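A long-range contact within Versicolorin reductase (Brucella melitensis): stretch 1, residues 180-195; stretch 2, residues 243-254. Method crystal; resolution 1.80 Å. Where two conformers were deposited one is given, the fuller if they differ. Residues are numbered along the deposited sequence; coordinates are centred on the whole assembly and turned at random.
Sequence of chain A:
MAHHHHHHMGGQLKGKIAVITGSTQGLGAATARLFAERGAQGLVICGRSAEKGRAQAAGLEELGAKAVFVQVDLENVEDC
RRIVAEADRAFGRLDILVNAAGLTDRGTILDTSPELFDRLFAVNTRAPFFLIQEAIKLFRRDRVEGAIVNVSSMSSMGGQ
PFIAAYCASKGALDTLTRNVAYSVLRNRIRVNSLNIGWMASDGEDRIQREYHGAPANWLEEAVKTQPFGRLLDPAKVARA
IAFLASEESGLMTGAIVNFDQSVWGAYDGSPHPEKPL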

# COMPACT_ATOMS: atom_id res chain seq x y z
N VAL A 180 8.04 -10.84 6.03
CA VAL A 180 7.04 -11.61 5.27
C VAL A 180 7.68 -12.15 4.00
O VAL A 180 7.59 -13.35 3.75
CB VAL A 180 5.75 -10.81 5.02
CG1 VAL A 180 4.78 -11.63 4.21
CG2 VAL A 180 5.11 -10.40 6.35
N ALA A 181 8.38 -11.31 3.24
CA ALA A 181 9.04 -11.79 2.02
C ALA A 181 9.87 -13.02 2.29
O ALA A 181 9.80 -14.00 1.54
CB ALA A 181 9.90 -10.73 1.39
N TYR A 182 10.70 -12.97 3.34
CA TYR A 182 11.55 -14.10 3.70
C TYR A 182 10.70 -15.35 4.00
O TYR A 182 10.97 -16.46 3.48
CB TYR A 182 12.45 -13.73 4.91
CG TYR A 182 13.29 -14.91 5.28
CD1 TYR A 182 14.49 -15.17 4.63
CD2 TYR A 182 12.84 -15.84 6.19
CE1 TYR A 182 15.20 -16.29 4.89
CE2 TYR A 182 13.54 -16.98 6.45
CZ TYR A 182 14.73 -17.20 5.80
OH TYR A 182 15.46 -18.32 6.08
N SER A 183 9.66 -15.17 4.80
CA SER A 183 8.87 -16.31 5.26
C SER A 183 8.19 -17.07 4.12
O SER A 183 8.03 -18.30 4.18
CB SER A 183 7.83 -15.87 6.29
OG SER A 183 6.87 -15.02 5.71
N VAL A 184 7.80 -16.36 3.09
CA VAL A 184 7.13 -17.01 1.92
C VAL A 184 7.93 -17.14 0.65
O VAL A 184 7.38 -17.35 -0.48
CB VAL A 184 5.77 -16.34 1.64
CG1 VAL A 184 4.81 -16.62 2.79
CG2 VAL A 184 5.94 -14.84 1.42
N LEU A 185 9.24 -17.12 0.80
CA LEU A 185 10.18 -17.29 -0.32
C LEU A 185 9.89 -18.54 -1.13
O LEU A 185 9.78 -18.45 -2.35
CB LEU A 185 11.64 -17.33 0.18
CG LEU A 185 12.39 -15.99 0.24
CD1 LEU A 185 13.72 -16.08 1.00
CD2 LEU A 185 12.64 -15.47 -1.15
N ARG A 186 9.73 -19.71 -0.47
CA ARG A 186 9.49 -20.94 -1.21
C ARG A 186 8.08 -21.06 -1.76
O ARG A 186 7.86 -21.86 -2.62
CB ARG A 186 9.80 -22.17 -0.36
CG ARG A 186 11.29 -22.30 -0.09
CD ARG A 186 11.63 -23.73 0.31
NE ARG A 186 13.08 -23.92 0.33
CZ ARG A 186 13.80 -24.46 -0.63
NH1 ARG A 186 13.25 -24.93 -1.75
NH2 ARG A 186 15.12 -24.55 -0.44
N ASN A 187 7.14 -20.26 -1.26
CA ASN A 187 5.82 -20.16 -1.86
C ASN A 187 5.80 -19.39 -3.17
O ASN A 187 4.80 -19.47 -3.90
CB ASN A 187 4.83 -19.48 -0.92
CG ASN A 187 4.77 -20.12 0.41
OD1 ASN A 187 5.69 -19.95 1.23
ND2 ASN A 187 3.69 -20.87 0.68
N ARG A 188 6.87 -18.65 -3.47
CA ARG A 188 6.90 -17.77 -4.63
C ARG A 188 5.83 -16.69 -4.51
O ARG A 188 5.24 -16.24 -5.52
CB ARG A 188 6.80 -18.58 -5.95
CG ARG A 188 8.02 -19.47 -6.15
CD ARG A 188 8.05 -20.13 -7.53
NE ARG A 188 7.49 -21.47 -7.48
CZ ARG A 188 7.11 -22.19 -8.54
NH1 ARG A 188 7.25 -21.72 -9.78
NH2 ARG A 188 6.60 -23.40 -8.35
N ILE A 189 5.56 -16.30 -3.26
CA ILE A 189 4.75 -15.14 -2.97
C ILE A 189 5.72 -13.99 -2.74
O ILE A 189 6.60 -14.09 -1.84
CB ILE A 189 3.85 -15.32 -1.74
CG1 ILE A 189 2.86 -16.45 -1.97
CG2 ILE A 189 3.14 -13.99 -1.44
CD1 ILE A 189 2.19 -17.00 -0.71
N ARG A 190 5.56 -12.90 -3.50
CA ARG A 190 6.56 -11.84 -3.51
C ARG A 190 5.99 -10.66 -2.77
O ARG A 190 4.80 -10.40 -2.90
CB ARG A 190 6.93 -11.44 -4.93
CG ARG A 190 7.50 -12.61 -5.67
CD ARG A 190 7.97 -12.22 -7.06
NE ARG A 190 6.92 -11.59 -7.84
CZ ARG A 190 6.88 -10.30 -8.19
NH1 ARG A 190 7.83 -9.43 -7.84
NH2 ARG A 190 5.90 -9.88 -9.00
N VAL A 191 6.80 -10.07 -1.90
CA VAL A 191 6.39 -8.91 -1.08
C VAL A 191 7.47 -7.83 -1.15
O VAL A 191 8.60 -8.02 -0.68
CB VAL A 191 6.17 -9.29 0.38
CG1 VAL A 191 5.49 -8.15 1.13
CG2 VAL A 191 5.34 -10.59 0.49
N ASN A 192 7.11 -6.68 -1.69
CA ASN A 192 8.05 -5.61 -1.93
C ASN A 192 7.47 -4.31 -1.44
O ASN A 192 6.23 -4.17 -1.29
CB ASN A 192 8.38 -5.51 -3.40
CG ASN A 192 9.17 -6.68 -3.90
OD1 ASN A 192 10.34 -6.86 -3.57
ND2 ASN A 192 8.54 -7.47 -4.73
N SER A 193 8.36 -3.36 -1.18
CA SER A 193 7.95 -2.06 -0.71
C SER A 193 8.37 -0.93 -1.63
O SER A 193 9.46 -0.95 -2.18
CB SER A 193 8.60 -1.81 0.69
OG SER A 193 8.18 -0.54 1.16
N LEU A 194 7.49 0.05 -1.77
CA LEU A 194 7.79 1.24 -2.51
C LEU A 194 7.74 2.39 -1.53
O LEU A 194 6.69 2.65 -0.93
CB LEU A 194 6.80 1.45 -3.67
CG LEU A 194 7.20 2.60 -4.60
CD1 LEU A 194 8.42 2.23 -5.43
CD2 LEU A 194 6.02 2.96 -5.51
N ASN A 195 8.88 3.07 -1.33
CA ASN A 195 8.99 4.03 -0.24
C ASN A 195 8.94 5.42 -0.84
O ASN A 195 9.94 5.93 -1.35
CB ASN A 195 10.25 3.83 0.60
CG ASN A 195 10.19 2.58 1.45
OD1 ASN A 195 9.96 1.48 0.92
ND2 ASN A 195 10.45 2.72 2.75
N PHE A 243 4.82 -2.35 -11.80
CA PHE A 243 6.03 -3.12 -12.04
C PHE A 243 6.18 -4.19 -10.98
O PHE A 243 6.33 -5.38 -11.29
CB PHE A 243 7.27 -2.21 -12.12
CG PHE A 243 8.60 -2.94 -12.04
CD1 PHE A 243 9.10 -3.66 -13.13
CD2 PHE A 243 9.38 -2.87 -10.88
CE1 PHE A 243 10.33 -4.30 -13.07
CE2 PHE A 243 10.62 -3.52 -10.82
CZ PHE A 243 11.09 -4.22 -11.91
N LEU A 244 6.10 -3.76 -9.71
CA LEU A 244 6.32 -4.64 -8.58
C LEU A 244 5.22 -5.67 -8.41
O LEU A 244 5.50 -6.74 -7.89
CB LEU A 244 6.44 -3.85 -7.27
CG LEU A 244 7.62 -2.88 -7.18
CD1 LEU A 244 7.53 -1.99 -5.93
CD2 LEU A 244 8.90 -3.67 -7.18
N ALA A 245 4.02 -5.36 -8.90
CA ALA A 245 2.87 -6.26 -8.81
C ALA A 245 2.80 -7.26 -9.92
O ALA A 245 2.02 -8.21 -9.79
CB ALA A 245 1.58 -5.46 -8.80
N SER A 246 3.62 -7.08 -10.96
CA SER A 246 3.52 -7.83 -12.22
C SER A 246 4.74 -8.71 -12.44
O SER A 246 5.73 -8.60 -11.74
CB SER A 246 3.47 -6.85 -13.40
OG SER A 246 4.75 -6.25 -13.61
N GLU A 247 4.64 -9.57 -13.46
CA GLU A 247 5.70 -10.51 -13.87
C GLU A 247 6.95 -9.80 -14.32
O GLU A 247 8.01 -10.40 -14.38
CB GLU A 247 5.21 -11.44 -15.04
N GLU A 248 6.83 -8.52 -14.65
CA GLU A 248 7.95 -7.78 -15.17
C GLU A 248 9.08 -7.66 -14.12
O GLU A 248 10.24 -7.58 -14.47
CB GLU A 248 7.49 -6.39 -15.61
CG GLU A 248 8.34 -5.72 -16.65
CD GLU A 248 8.54 -6.46 -17.96
OE1 GLU A 248 7.70 -7.25 -18.40
OE2 GLU A 248 9.59 -6.26 -18.57
N SER A 249 8.73 -7.68 -12.83
CA SER A 249 9.75 -7.65 -11.76
C SER A 249 10.29 -9.02 -11.34
O SER A 249 11.13 -9.13 -10.38
CB SER A 249 9.23 -6.89 -10.56
OG SER A 249 8.01 -7.45 -10.11
N GLY A 250 9.84 -10.04 -12.06
CA GLY A 250 10.38 -11.39 -11.97
C GLY A 250 10.25 -11.93 -10.56
O GLY A 250 9.18 -11.80 -9.92
N LEU A 251 11.36 -12.44 -10.04
CA LEU A 251 11.38 -13.04 -8.69
C LEU A 251 11.59 -12.04 -7.54
O LEU A 251 11.62 -12.44 -6.37
CB LEU A 251 12.40 -14.18 -8.64
CG LEU A 251 13.90 -13.90 -8.90
CD1 LEU A 251 14.52 -13.01 -7.83
CD2 LEU A 251 14.66 -15.21 -9.00
N MET A 252 11.77 -10.76 -7.86
CA MET A 252 12.02 -9.76 -6.86
C MET A 252 11.08 -9.85 -5.67
O MET A 252 9.86 -9.82 -5.84
CB MET A 252 11.90 -8.37 -7.49
CG MET A 252 12.30 -7.25 -6.64
SD MET A 252 12.01 -5.63 -7.42
CE MET A 252 12.98 -5.75 -8.91
N THR A 253 11.67 -9.88 -4.44
CA THR A 253 10.91 -9.92 -3.22
C THR A 253 11.77 -9.44 -2.05
O THR A 253 12.99 -9.62 -2.05
CB THR A 253 10.42 -11.35 -2.98
OG1 THR A 253 9.54 -11.42 -1.86
CG2 THR A 253 11.57 -12.32 -2.78
N GLY A 254 11.14 -8.74 -1.13
CA GLY A 254 11.87 -8.21 0.02
C GLY A 254 12.59 -6.89 -0.28
O GLY A 254 13.32 -6.38 0.53
O HOH W 1 9.06 -13.97 -1.02
O HOH W 2 5.65 -7.26 -5.22

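Arg 190, at the start of a strand, covers the most surface in this contact, and it works by donating to two backbone carbonyls and a serine hydroxyl of the other stretch. Its chain leaves CA sideways, then bends at chi3 (m) so that the guanidinium lies in the loop following the helix that ends at Ala 245. NH1 donates to Met 252 O at 2.9 Å, near the plane of the group, and weakly to Ser 249 OG at 3.0 Å; NH2 reaches Leu 244 O at 3.4 Å, also a weak bond. Gly 250 O sits over one face, 3.1 Å from NE, too poorly angled for a hydrogen bond. A long side chain with several donors suits a loop whose carbonyls converge from several directions.

Thr 253 is the counterpart. Its OG1 accepts from Val 191 N at 3.1 Å and donates to a water 2.7 Å away, which in turn donates to Ala 181 O and Ile 189 O; one hydroxyl thus ties strand and helix together. Its CG2 meets Leu 185 CD2 at 3.7 Å, so the methyl finds an apolar partner. Next door, Gly 254 N donates to Val 191 O at 2.7 Å. Glycine fits here twice over: the backbone angles call for it, and a CB would come within 3.5 Å of Ala 181 CB.

Leu 244 and Asn 192 complete the buried side. Asn 192 points toward the loop and its ND2 gives a nearly straight bond to Met 252 O at 2.9 Å, so that carbonyl serves both Asn 192 and Arg 190. ND2 also donates to a second water, which donates to Leu 244 O. The Leu 244 side chain supplies apolar packing, with CD1 lying 4.2 Å from Leu 194 CB. The rule is polar side chains satisfying loop backbone, with aliphatic groups packed beside them.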